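Local coordinates for manganese-binding protein (Chlamydia trachomatis, PDB 6NSI) that binds ferrous, manganous and nickel ions, with a preference for ferrous iron, and delivers them to the membrane permease of an ABC transporter for import, at residues I54-L59 and P75-L80; Q82-K87 and G111-E116; N161-T166 and R191-S196; V225-D230 and E279-T284. All coordinates share one frame; numbering follows the deposited sequence.

Contact 1: residues I54-L59 and P75-L80; sequences IFCNGL and PKVVDL
Ile54 to Cys56 and Val77 to Asp79 pair as neighbouring parallel strands, a buried contact in which 77-79 forms the outer edge of a four-stranded parallel sheet. Four backbone hydrogen bonds step along the pair: Ile54 N to Lys76 O (2.8 Å), Val78 N to Ile54 O, Cys56 N to Val78 O and Leu80 N to Cys56 O (3.0 Å). Between them, the CA-H of Val77 also approaches Ile54 O. Helix 65-71 connects the strands, making this a beta-alpha-beta unit. Phe55 and Val78 run alongside each other on one face of the sheet; Phe55 CD2 is 3.5 Å from Val78 CB, and helices 9-19 and 107-124 pack on the Phe55 ring, a place that suits a large aromatic group. Ile54, Cys56, Val77 and Asp79 use the other face, where Cys56 SG rests 3.7 Å from Val77 CG1, the small thiol filling in beside the branched valine. Asp79 has CG anti to the backbone N (chi1 -173°), and Gly58, at positive phi (70°) and without a side chain, leaves its CA 3.2 Å from Asp79 OD1. The same OD1 accepts Gln82 N, so Asp79 serves as N-cap of helix 80-85.

Contact 2: residues Q82-K87 and G111-E116; sequences QRLLNK and GAAVKE
Leu84 reaches from helix 80-85 to helix 107-124 and spreads its two methyls over Ala112 and Ala113. CD2 meets Ala112 CB at 3.5 Å, while CD1 lies 3.7 Å from Ala113 CB and as near to that residue's backbone N. Chi1 -73° sets CG anti to the carbonyl carbon, and from there the two methyls reach the second helix, where the small alanines let them come down almost onto the backbone. CD2 also touches the CG methylene of Glu116 (3.8 Å), so the apolar base of the glutamate packs on the leucine while its charged tip is left for polar partners. This is helix-to-helix packing around a leucine, in the lobe that holds the four-stranded parallel sheet; Cys89 and Phe90 of the following loop add to the cover of Leu84. The Glu116 chain bends at chi2 (-62°), and its carboxylate meets Lys87 tip to tip. Lys87 NZ forms a salt bridge with Glu116 OE2 at 2.9 Å, on the syn lone pair of that oxygen, and the lysine chain, bent at chi3 and chi4, brings its CD and CE alongside the same oxygen. Arg83 crosses Glu116 obliquely, its guanidinium plane 62° from that of the carboxylate. Its chain is extended from CG to NE, yet NH1 and Glu116 OE1 remain 5.0 Å apart; a water bridges them instead, accepting from Arg83 NH1 at 2.6 Å and donating to Glu116 OE1 at 2.8 Å. The water also donates to Glu116 O, a longer bond. The two basic residues would be expected to keep the carboxylate charged.

Contact 3: residues N161-T166 and R191-S196; sequences NRYLVT and RSRCIS
Arg162 O is gripped by one guanidinium: Arg193 NE donates at 2.7 Å, in the carbonyl plane and on a lone pair, and Arg193 NH2 adds a weak bond at 3.2 Å. The acceptor lies close to the guanidinium plane, and the first bond is nearly straight at 164°. The Arg193 chain bends at chi2 and chi3 (83°), the second bend setting NE against this carbonyl. Its guanidinium also sits over one face of the Tyr163 ring in a cation-pi contact, CZ 4.6 Å from the ring centroid and the two planes 40° apart; NH2 comes closest, 3.4 Å from Tyr163 CZ. Arginine suits this place because one flat cation can use its edge for the carbonyl and still lie above an aromatic ring, and NH1 makes a salt bridge with Glu184. From here the chains run on as the parallel pair 164-165 and 194-195, joined by Leu164 N to Arg193 O, Ile195 N to Leu164 O and Thr166 N to Ile195 O. Val165 and Ile195 lie side by side on one face, CG2 to CG2 at 3.8 Å, whereas Leu164 and Cys194 occupy the other. At the rim of the Tyr163 ring, in its plane, are Ser192 O, 3.5 Å from CD1, and a water linking Tyr163 OH with Ser192 OG, which also bonds to Glu189 O. Thr166 OG1 bonds to the backbone O of His168, an iron ligand.

Contact 4: residues V225-D230 and E279-T284; sequences VVFLED and EELGGT
Phe227 and Glu280 lie alongside each other with opposite headings, the aromatic ring meeting the aliphatic part of the glutamate. Phe227 CZ lies 3.8 Å from Glu280 CB, and CE2 is equally near it; the ring and carboxylate planes stand 86° apart. Leu281 comes to the edge of the same ring, CG 4.1 Å from Phe227 CZ. Val225, on strand 225-226, crosses Glu280 at about a right angle. Its CG1, set between the backbone N and the carbonyl carbon (chi1 51°), packs 3.7 Å from Leu281 CD2 and 3.6 Å from Glu280 O. The compact branched valine thus fits against the last turn of helix 266-280, while the longer phenylalanine reaches the same helix end from two residues farther along the chain. That helix ends in a Schellman motif: Gly282, with positive phi, takes the C-prime position, its N bonded to Glu279 O and Gly283 N to the carbonyl five residues back. Leu281, first to leave the helical angles, brings its side chain up to Val225 and Phe227. Glu280 bends at chi2 (-83°), and its carboxylate forms a salt bridge with Arg251 through OE2 and accepts Lys254 N at OE1. Between these two segments, then, the helix end and 225-227 meet by van der Waals fit alone, its polar ties running to Arg251 and Lys254; the nearby arginine would be expected to keep the carboxylate ionised.

The four contacts follow one another along the chain and form two groups. Contacts 1 and 2 have centres 11 Å apart and touch: strand 77-79 runs directly into helix 80-85, and Leu80 packs on Ala113 and Glu116 of helix 107-124. Contacts 3 and 4, also 11 Å apart, are joined by a probable hydrogen bond from Phe227 N to Val165 O and by Leu164 against Phe227. The groups lie far apart, contacts 1 and 3 having centres 30 Å apart on opposite sides of the chain's centre. Such a two-lobed build is characteristic of solute-binding proteins, and iron is held by His36, His102, His168 and Asp260, ligands from both halves of the chain.

Contact 1: residues I54-L59 and P75-L80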
loop_
_atom_site.group_PDB
_atom_site.type_symbol
_atom_site.label_atom_id
_atom_site.label_comp_id
_atom_site.label_asym_id
_atom_site.label_seq_id
_atom_site.Cartn_x
_atom_site.Cartn_y
_atom_site.Cartn_z
ATOM N N ILE A 54 0.798 10.282 -16.680
ATOM C CA ILE A 54 -0.204 9.666 -15.798
ATOM C C ILE A 54 0.461 8.503 -15.080
ATOM O O ILE A 54 0.762 7.473 -15.701
ATOM C CB ILE A 54 -1.434 9.181 -16.566
ATOM C CG1 ILE A 54 -2.136 10.357 -17.247
ATOM C CG2 ILE A 54 -2.378 8.435 -15.624
ATOM C CD1 ILE A 54 -3.236 9.931 -18.211
ATOM N N PHE A 55 0.665 8.651 -13.774
ATOM C CA PHE A 55 1.361 7.648 -12.974
ATOM C C PHE A 55 0.351 6.677 -12.355
ATOM O O PHE A 55 -0.518 7.085 -11.575
ATOM C CB PHE A 55 2.209 8.335 -11.902
ATOM C CG PHE A 55 3.489 8.930 -12.431
ATOM C CD1 PHE A 55 3.605 10.300 -12.622
ATOM C CD2 PHE A 55 4.577 8.120 -12.729
ATOM C CE1 PHE A 55 4.788 10.854 -13.106
ATOM C CE2 PHE A 55 5.767 8.670 -13.213
ATOM C CZ PHE A 55 5.867 10.033 -13.402
ATOM N N CYS A 56 0.463 5.397 -12.726
ATOM C CA CYS A 56 -0.410 4.320 -12.276
ATOM C C CYS A 56 0.360 3.315 -11.438
ATOM O O CYS A 56 1.571 3.127 -11.612
ATOM C CB CYS A 56 -1.023 3.568 -13.454
ATOM S SG CYS A 56 -1.900 4.637 -14.574
ATOM N N ASN A 57 -0.372 2.634 -10.558
ATOM C CA ASN A 57 0.217 1.553 -9.775
ATOM C C ASN A 57 0.432 0.312 -10.624
ATOM O O ASN A 57 1.428 -0.397 -10.447
ATOM C CB ASN A 57 -0.680 1.199 -8.586
ATOM C CG ASN A 57 -0.024 0.222 -7.638
ATOM O OD1 ASN A 57 0.700 0.636 -6.747
ATOM N ND2 ASN A 57 -0.281 -1.081 -7.813
ATOM N N GLY A 58 -0.488 0.046 -11.555
ATOM C CA GLY A 58 -0.505 -1.221 -12.256
ATOM C C GLY A 58 -0.937 -2.313 -11.293
ATOM O O GLY A 58 -1.579 -2.060 -10.271
ATOM N N LEU A 59 -0.563 -3.551 -11.640
ATOM C CA LEU A 59 -0.843 -4.733 -10.819
ATOM C C LEU A 59 -2.334 -4.871 -10.530
ATOM O O LEU A 59 -2.730 -5.431 -9.501
ATOM C CB LEU A 59 -0.038 -4.719 -9.509
ATOM C CG LEU A 59 1.436 -4.280 -9.592
ATOM C CD1 LEU A 59 2.096 -4.225 -8.208
ATOM C CD2 LEU A 59 2.236 -5.172 -10.528
ATOM N N PRO A 75 -0.141 6.601 -24.197
ATOM C CA PRO A 75 1.311 6.845 -24.098
ATOM C C PRO A 75 1.721 7.667 -22.885
ATOM O O PRO A 75 2.902 7.649 -22.524
ATOM C CB PRO A 75 1.637 7.594 -25.403
ATOM C CG PRO A 75 0.431 7.436 -26.278
ATOM C CD PRO A 75 -0.741 7.247 -25.378
ATOM N N LYS A 76 0.793 8.390 -22.248
ATOM C CA LYS A 76 1.115 9.127 -21.028
ATOM C C LYS A 76 1.286 8.227 -19.808
ATOM O O LYS A 76 1.802 8.693 -18.787
ATOM C CB LYS A 76 0.023 10.147 -20.703
ATOM C CG LYS A 76 -0.190 11.207 -21.743
ATOM C CD LYS A 76 -1.306 12.149 -21.340
ATOM C CE LYS A 76 -1.488 13.213 -22.410
ATOM N NZ LYS A 76 -2.661 14.095 -22.155
ATOM N N VAL A 77 0.844 6.970 -19.860
ATOM C CA VAL A 77 0.792 6.147 -18.650
ATOM C C VAL A 77 2.186 5.640 -18.299
ATOM O O VAL A 77 2.889 5.072 -19.145
ATOM C CB VAL A 77 -0.194 4.979 -18.815
ATOM C CG1 VAL A 77 -0.026 4.003 -17.679
ATOM C CG2 VAL A 77 -1.635 5.491 -18.859
ATOM N N VAL A 78 2.587 5.870 -17.051
ATOM C CA VAL A 78 3.745 5.235 -16.432
ATOM C C VAL A 78 3.202 4.176 -15.475
ATOM O O VAL A 78 2.587 4.513 -14.458
ATOM C CB VAL A 78 4.621 6.254 -15.689
ATOM C CG1 VAL A 78 5.708 5.531 -14.906
ATOM C CG2 VAL A 78 5.216 7.282 -16.656
ATOM N N ASP A 79 3.397 2.897 -15.815
ATOM C CA ASP A 79 2.905 1.765 -15.023
ATOM C C ASP A 79 4.014 1.347 -14.061
ATOM O O ASP A 79 4.886 0.537 -14.389
ATOM C CB ASP A 79 2.475 0.617 -15.931
ATOM C CG ASP A 79 1.796 -0.524 -15.170
ATOM O OD1 ASP A 79 2.183 -0.803 -14.017
ATOM O OD2 ASP A 79 0.888 -1.160 -15.745
ATOM N N LEU A 80 3.965 1.893 -12.847
ATOM C CA LEU A 80 5.075 1.718 -11.913
ATOM C C LEU A 80 5.294 0.248 -11.561
ATOM O O LEU A 80 6.438 -0.215 -11.498
ATOM C CB LEU A 80 4.830 2.559 -10.658
ATOM C CG LEU A 80 4.858 4.076 -10.901
ATOM C CD1 LEU A 80 4.244 4.853 -9.737
ATOM C CD2 LEU A 80 6.296 4.547 -11.175
#

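Contact 2: residues Q82-K87 and G111-E116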
loop_
_atom_site.group_PDB
_atom_site.type_symbol
_atom_site.label_atom_id
_atom_site.label_comp_id
_atom_site.label_asym_id
_atom_site.label_seq_id
_atom_site.Cartn_x
_atom_site.Cartn_y
_atom_site.Cartn_z
ATOM N N GLN A 82 4.519 -2.431 -13.369
ATOM C CA GLN A 82 5.048 -3.170 -14.509
ATOM C C GLN A 82 6.522 -2.850 -14.730
ATOM O O GLN A 82 7.323 -3.751 -15.012
ATOM C CB GLN A 82 4.242 -2.855 -15.765
ATOM C CG GLN A 82 4.615 -3.734 -16.944
ATOM C CD GLN A 82 4.444 -5.210 -16.634
ATOM O OE1 GLN A 82 3.407 -5.628 -16.111
ATOM N NE2 GLN A 82 5.468 -6.007 -16.947
ATOM N N ARG A 83 6.900 -1.578 -14.601
ATOM C CA ARG A 83 8.306 -1.213 -14.733
ATOM C C ARG A 83 9.151 -1.879 -13.652
ATOM O O ARG A 83 10.257 -2.359 -13.924
ATOM C CB ARG A 83 8.453 0.305 -14.691
ATOM C CG ARG A 83 7.730 1.002 -15.836
ATOM C CD ARG A 83 8.207 2.426 -16.021
ATOM N NE ARG A 83 7.495 3.090 -17.118
ATOM C CZ ARG A 83 7.928 4.185 -17.748
ATOM N NH1 ARG A 83 9.074 4.753 -17.397
ATOM N NH2 ARG A 83 7.212 4.716 -18.731
ATOM N N LEU A 84 8.633 -1.943 -12.422
ATOM C CA LEU A 84 9.345 -2.650 -11.365
ATOM C C LEU A 84 9.431 -4.143 -11.664
ATOM O O LEU A 84 10.459 -4.781 -11.404
ATOM C CB LEU A 84 8.655 -2.398 -10.026
ATOM C CG LEU A 84 8.862 -1.002 -9.454
ATOM C CD1 LEU A 84 8.121 -0.881 -8.132
ATOM C CD2 LEU A 84 10.347 -0.740 -9.273
ATOM N N LEU A 85 8.367 -4.716 -12.229
ATOM C CA LEU A 85 8.406 -6.125 -12.600
ATOM C C LEU A 85 9.362 -6.366 -13.763
ATOM O O LEU A 85 9.995 -7.427 -13.830
ATOM C CB LEU A 85 6.999 -6.625 -12.941
ATOM C CG LEU A 85 6.139 -7.111 -11.766
ATOM C CD1 LEU A 85 4.849 -7.759 -12.260
ATOM C CD2 LEU A 85 6.915 -8.073 -10.862
ATOM N N ASN A 86 9.500 -5.386 -14.663
ATOM C CA ASN A 86 10.403 -5.493 -15.806
ATOM C C ASN A 86 11.862 -5.659 -15.383
ATOM O O ASN A 86 12.714 -5.943 -16.235
ATOM C CB ASN A 86 10.267 -4.249 -16.706
ATOM C CG ASN A 86 9.032 -4.291 -17.622
ATOM O OD1 ASN A 86 8.174 -5.173 -17.512
ATOM N ND2 ASN A 86 8.949 -3.321 -18.535
ATOM N N LYS A 87 12.171 -5.489 -14.095
ATOM C CA LYS A 87 13.539 -5.565 -13.605
ATOM C C LYS A 87 13.688 -6.528 -12.431
ATOM O O LYS A 87 14.723 -6.496 -11.754
ATOM C CB LYS A 87 14.038 -4.170 -13.200
ATOM C CG LYS A 87 13.891 -3.113 -14.289
ATOM C CD LYS A 87 13.768 -1.714 -13.708
ATOM C CE LYS A 87 15.035 -0.902 -13.938
ATOM N NZ LYS A 87 14.722 0.515 -14.277
ATOM N N GLY A 111 10.391 2.513 -2.570
ATOM C CA GLY A 111 11.574 3.269 -2.954
ATOM C C GLY A 111 11.979 2.992 -4.388
ATOM O O GLY A 111 12.273 3.915 -5.155
ATOM N N ALA A 112 12.000 1.711 -4.771
ATOM C CA ALA A 112 12.229 1.365 -6.171
ATOM C C ALA A 112 11.171 1.989 -7.078
ATOM O O ALA A 112 11.492 2.499 -8.157
ATOM C CB ALA A 112 12.250 -0.153 -6.338
ATOM N N ALA A 113 9.900 1.956 -6.652
ATOM C CA ALA A 113 8.844 2.644 -7.390
ATOM C C ALA A 113 9.172 4.122 -7.563
ATOM O O ALA A 113 9.029 4.683 -8.655
ATOM C CB ALA A 113 7.505 2.475 -6.662
ATOM N N VAL A 114 9.607 4.776 -6.486
ATOM C CA VAL A 114 9.960 6.186 -6.588
ATOM C C VAL A 114 11.137 6.384 -7.538
ATOM O O VAL A 114 11.194 7.387 -8.266
ATOM C CB VAL A 114 10.228 6.751 -5.184
ATOM C CG1 VAL A 114 10.850 8.126 -5.265
ATOM C CG2 VAL A 114 8.915 6.801 -4.396
ATOM N N LYS A 115 12.032 5.401 -7.604
ATOM C CA LYS A 115 13.173 5.484 -8.544
ATOM C C LYS A 115 12.622 5.553 -9.964
ATOM O O LYS A 115 13.149 6.315 -10.743
ATOM C CB LYS A 115 14.130 4.303 -8.382
ATOM C CG LYS A 115 15.599 4.670 -8.513
ATOM C CD LYS A 115 16.535 3.538 -8.211
ATOM C CE LYS A 115 16.203 2.869 -6.899
ATOM N NZ LYS A 115 16.510 3.738 -5.741
ATOM N N GLU A 116 11.590 4.771 -10.262
ATOM C CA GLU A 116 10.985 4.798 -11.589
ATOM C C GLU A 116 10.246 6.108 -11.832
ATOM O O GLU A 116 10.279 6.644 -12.943
ATOM C CB GLU A 116 10.037 3.614 -11.762
ATOM C CG GLU A 116 10.706 2.266 -11.590
ATOM C CD GLU A 116 11.791 2.029 -12.616
ATOM O OE1 GLU A 116 11.578 2.354 -13.806
ATOM O OE2 GLU A 116 12.862 1.523 -12.227
HETATM O O HOH W 1 10.625 4.429 -15.357
#

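Contact 3: residues N161-T166 and R191-S196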
loop_
_atom_site.group_PDB
_atom_site.type_symbol
_atom_site.label_atom_id
_atom_site.label_comp_id
_atom_site.label_asym_id
_atom_site.label_seq_id
_atom_site.Cartn_x
_atom_site.Cartn_y
_atom_site.Cartn_z
ATOM N N ASN A 161 3.790 -12.921 18.696
ATOM C CA ASN A 161 2.709 -11.996 18.370
ATOM C C ASN A 161 2.705 -11.546 16.911
ATOM O O ASN A 161 1.857 -10.720 16.544
ATOM C CB ASN A 161 2.787 -10.745 19.241
ATOM C CG ASN A 161 2.446 -10.995 20.693
ATOM O OD1 ASN A 161 1.875 -12.027 21.064
ATOM N ND2 ASN A 161 2.774 -10.016 21.530
ATOM N N ARG A 162 3.616 -12.063 16.074
ATOM C CA ARG A 162 3.800 -11.579 14.698
ATOM C C ARG A 162 2.760 -12.221 13.781
ATOM O O ARG A 162 3.053 -13.049 12.916
ATOM C CB ARG A 162 5.218 -11.863 14.223
ATOM C CG ARG A 162 6.239 -10.893 14.808
ATOM C CD ARG A 162 7.689 -11.365 14.531
ATOM N NE ARG A 162 8.627 -10.726 15.465
ATOM C CZ ARG A 162 9.950 -10.869 15.422
ATOM N NH1 ARG A 162 10.506 -11.643 14.496
ATOM N NH2 ARG A 162 10.722 -10.241 16.306
ATOM N N TYR A 163 1.511 -11.824 13.999
ATOM C CA TYR A 163 0.362 -12.379 13.287
ATOM C C TYR A 163 -0.583 -11.206 13.106
ATOM O O TYR A 163 -1.095 -10.670 14.102
ATOM C CB TYR A 163 -0.293 -13.526 14.074
ATOM C CG TYR A 163 0.621 -14.726 14.197
ATOM C CD1 TYR A 163 0.702 -15.661 13.174
ATOM C CD2 TYR A 163 1.437 -14.895 15.314
ATOM C CE1 TYR A 163 1.562 -16.753 13.258
ATOM C CE2 TYR A 163 2.304 -15.982 15.418
ATOM C CZ TYR A 163 2.357 -16.904 14.387
ATOM O OH TYR A 163 3.202 -17.974 14.475
ATOM N N LEU A 164 -0.754 -10.776 11.854
ATOM C CA LEU A 164 -1.385 -9.503 11.514
ATOM C C LEU A 164 -2.770 -9.747 10.916
ATOM O O LEU A 164 -2.892 -10.181 9.761
ATOM C CB LEU A 164 -0.501 -8.712 10.547
ATOM C CG LEU A 164 -1.069 -7.370 10.067
ATOM C CD1 LEU A 164 -1.355 -6.432 11.247
ATOM C CD2 LEU A 164 -0.097 -6.758 9.077
ATOM N N VAL A 165 -3.808 -9.444 11.691
ATOM C CA VAL A 165 -5.191 -9.644 11.261
ATOM C C VAL A 165 -5.761 -8.283 10.872
ATOM O O VAL A 165 -5.889 -7.394 11.719
ATOM C CB VAL A 165 -6.039 -10.304 12.365
ATOM C CG1 VAL A 165 -7.487 -10.501 11.876
ATOM C CG2 VAL A 165 -5.428 -11.647 12.804
ATOM N N THR A 166 -6.108 -8.112 9.601
ATOM C CA THR A 166 -6.605 -6.835 9.105
ATOM C C THR A 166 -7.938 -7.009 8.382
ATOM O O THR A 166 -8.459 -8.116 8.245
ATOM C CB THR A 166 -5.607 -6.179 8.150
ATOM O OG1 THR A 166 -5.521 -6.978 6.957
ATOM C CG2 THR A 166 -4.234 -6.061 8.821
ATOM N N ARG A 191 3.403 -16.469 4.886
ATOM C CA ARG A 191 1.968 -16.270 4.693
ATOM C C ARG A 191 1.159 -16.654 5.924
ATOM O O ARG A 191 0.055 -16.139 6.111
ATOM C CB ARG A 191 1.497 -17.064 3.473
ATOM C CG ARG A 191 1.883 -16.451 2.144
ATOM C CD ARG A 191 0.883 -16.858 1.082
ATOM N NE ARG A 191 0.760 -15.896 -0.008
ATOM C CZ ARG A 191 1.468 -15.954 -1.137
ATOM N NH1 ARG A 191 2.368 -16.921 -1.309
ATOM N NH2 ARG A 191 1.282 -15.041 -2.091
ATOM N N SER A 192 1.688 -17.523 6.788
ATOM C CA SER A 192 0.997 -17.795 8.049
ATOM C C SER A 192 0.856 -16.545 8.920
ATOM O O SER A 192 0.016 -16.522 9.834
ATOM C CB SER A 192 1.745 -18.884 8.824
ATOM O OG SER A 192 2.847 -18.304 9.511
ATOM N N ARG A 193 1.632 -15.494 8.648
ATOM C CA ARG A 193 1.698 -14.334 9.534
ATOM C C ARG A 193 0.670 -13.233 9.251
ATOM O O ARG A 193 0.643 -12.236 9.987
ATOM C CB ARG A 193 3.112 -13.746 9.492
ATOM C CG ARG A 193 4.193 -14.829 9.640
ATOM C CD ARG A 193 5.424 -14.284 10.330
ATOM N NE ARG A 193 5.122 -14.352 11.739
ATOM C CZ ARG A 193 5.700 -15.182 12.588
ATOM N NH1 ARG A 193 6.659 -15.980 12.178
ATOM N NH2 ARG A 193 5.298 -15.192 13.850
ATOM N N CYS A 194 -0.182 -13.361 8.237
ATOM C CA CYS A 194 -1.238 -12.367 8.054
ATOM C C CYS A 194 -2.509 -13.051 7.554
ATOM O O CYS A 194 -2.456 -14.076 6.865
ATOM C CB CYS A 194 -0.799 -11.241 7.084
ATOM S SG CYS A 194 -0.322 -11.785 5.391
ATOM N N ILE A 195 -3.658 -12.471 7.901
ATOM C CA ILE A 195 -4.956 -12.990 7.451
ATOM C C ILE A 195 -5.968 -11.852 7.487
ATOM O O ILE A 195 -5.798 -10.863 8.208
ATOM C CB ILE A 195 -5.445 -14.188 8.316
ATOM C CG1 ILE A 195 -6.481 -15.020 7.538
ATOM C CG2 ILE A 195 -6.057 -13.690 9.617
ATOM C CD1 ILE A 195 -6.839 -16.334 8.194
ATOM N N SER A 196 -7.040 -11.992 6.702
ATOM C CA SER A 196 -8.093 -10.990 6.642
ATOM C C SER A 196 -9.332 -11.663 6.087
ATOM O O SER A 196 -9.215 -12.587 5.269
ATOM C CB SER A 196 -7.684 -9.782 5.771
ATOM O OG SER A 196 -7.384 -10.162 4.443
HETATM O O HOH W 2 3.369 -19.342 12.292
#

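Contact 4: residues V225-D230 and E279-T284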
loop_
_atom_site.group_PDB
_atom_site.type_symbol
_atom_site.label_atom_id
_atom_site.label_comp_id
_atom_site.label_asym_id
_atom_site.label_seq_id
_atom_site.Cartn_x
_atom_site.Cartn_y
_atom_site.Cartn_z
ATOM N N VAL A 225 -5.338 -8.851 19.217
ATOM C CA VAL A 225 -5.825 -7.610 18.643
ATOM C C VAL A 225 -5.935 -7.768 17.129
ATOM O O VAL A 225 -5.145 -8.478 16.494
ATOM C CB VAL A 225 -4.899 -6.430 19.045
ATOM C CG1 VAL A 225 -3.460 -6.783 18.750
ATOM C CG2 VAL A 225 -5.325 -5.134 18.362
ATOM N N VAL A 226 -6.946 -7.109 16.555
ATOM C CA VAL A 226 -7.166 -7.071 15.116
ATOM C C VAL A 226 -7.242 -5.604 14.698
ATOM O O VAL A 226 -7.550 -4.727 15.502
ATOM C CB VAL A 226 -8.449 -7.837 14.730
ATOM C CG1 VAL A 226 -8.395 -9.267 15.274
ATOM C CG2 VAL A 226 -9.677 -7.122 15.294
ATOM N N PHE A 227 -6.985 -5.340 13.420
ATOM C CA PHE A 227 -6.800 -3.971 12.947
ATOM C C PHE A 227 -7.881 -3.577 11.941
ATOM O O PHE A 227 -7.905 -4.089 10.818
ATOM C CB PHE A 227 -5.416 -3.804 12.321
ATOM C CG PHE A 227 -4.281 -4.015 13.291
ATOM C CD1 PHE A 227 -3.802 -5.303 13.556
ATOM C CD2 PHE A 227 -3.690 -2.930 13.938
ATOM C CE1 PHE A 227 -2.734 -5.503 14.440
ATOM C CE2 PHE A 227 -2.607 -3.127 14.842
ATOM C CZ PHE A 227 -2.144 -4.405 15.087
ATOM N N LEU A 228 -8.709 -2.611 12.322
ATOM C CA LEU A 228 -9.607 -1.932 11.394
ATOM C C LEU A 228 -8.815 -1.076 10.424
ATOM O O LEU A 228 -7.718 -0.617 10.737
ATOM C CB LEU A 228 -10.575 -1.028 12.159
ATOM C CG LEU A 228 -11.425 -1.761 13.196
ATOM C CD1 LEU A 228 -12.061 -0.755 14.150
ATOM C CD2 LEU A 228 -12.488 -2.537 12.472
ATOM N N GLU A 229 -9.399 -0.837 9.241
ATOM C CA GLU A 229 -8.816 0.043 8.237
ATOM C C GLU A 229 -9.759 1.198 7.950
ATOM O O GLU A 229 -10.979 1.020 7.867
ATOM C CB GLU A 229 -8.506 -0.684 6.916
ATOM C CG GLU A 229 -7.578 -1.880 7.075
ATOM C CD GLU A 229 -7.713 -2.877 5.935
ATOM O OE1 GLU A 229 -8.107 -2.456 4.818
ATOM O OE2 GLU A 229 -7.416 -4.076 6.154
ATOM N N ASP A 230 -9.150 2.353 7.733
ATOM C CA ASP A 230 -9.886 3.585 7.382
ATOM C C ASP A 230 -10.607 3.290 6.079
ATOM O O ASP A 230 -10.046 2.604 5.253
ATOM C CB ASP A 230 -8.923 4.735 7.123
ATOM C CG ASP A 230 -9.605 6.082 7.011
ATOM O OD1 ASP A 230 -10.128 6.528 7.993
ATOM O OD2 ASP A 230 -9.610 6.631 5.943
ATOM N N GLU A 279 3.083 -1.115 18.374
ATOM C CA GLU A 279 2.612 -0.956 19.750
ATOM C C GLU A 279 1.563 -2.001 20.107
ATOM O O GLU A 279 1.592 -2.573 21.207
ATOM C CB GLU A 279 2.042 0.450 19.959
ATOM C CG GLU A 279 3.090 1.505 20.267
ATOM C CD GLU A 279 2.499 2.904 20.361
ATOM O OE1 GLU A 279 1.253 3.042 20.280
ATOM O OE2 GLU A 279 3.288 3.863 20.505
ATOM N N GLU A 280 0.621 -2.263 19.198
ATOM C CA GLU A 280 -0.484 -3.152 19.549
ATOM C C GLU A 280 -0.043 -4.605 19.627
ATOM O O GLU A 280 -0.619 -5.374 20.409
ATOM C CB GLU A 280 -1.630 -3.001 18.550
ATOM C CG GLU A 280 -2.286 -1.614 18.577
ATOM C CD GLU A 280 -3.336 -1.460 19.668
ATOM O OE1 GLU A 280 -4.160 -0.523 19.566
ATOM O OE2 GLU A 280 -3.340 -2.274 20.629
ATOM N N LEU A 281 0.960 -5.006 18.837
ATOM C CA LEU A 281 1.496 -6.369 18.882
ATOM C C LEU A 281 2.610 -6.550 19.925
ATOM O O LEU A 281 3.208 -7.633 20.010
ATOM C CB LEU A 281 1.986 -6.789 17.493
ATOM C CG LEU A 281 0.796 -6.890 16.502
ATOM C CD1 LEU A 281 1.259 -7.410 15.165
ATOM C CD2 LEU A 281 -0.271 -7.787 17.055
ATOM N N GLY A 282 2.885 -5.535 20.732
ATOM C CA GLY A 282 3.718 -5.709 21.903
ATOM C C GLY A 282 5.154 -5.264 21.758
ATOM O O GLY A 282 5.954 -5.522 22.670
ATOM N N GLY A 283 5.510 -4.610 20.647
ATOM C CA GLY A 283 6.847 -4.094 20.450
ATOM C C GLY A 283 7.025 -2.703 21.028
ATOM O O GLY A 283 6.162 -2.160 21.723
ATOM N N THR A 284 8.180 -2.111 20.715
ATOM C CA THR A 284 8.507 -0.757 21.152
ATOM C C THR A 284 9.028 0.028 19.962
ATOM O O THR A 284 9.960 -0.414 19.286
ATOM C CB THR A 284 9.548 -0.764 22.290
ATOM O OG1 THR A 284 9.091 -1.603 23.357
ATOM C CG2 THR A 284 9.791 0.655 22.813
#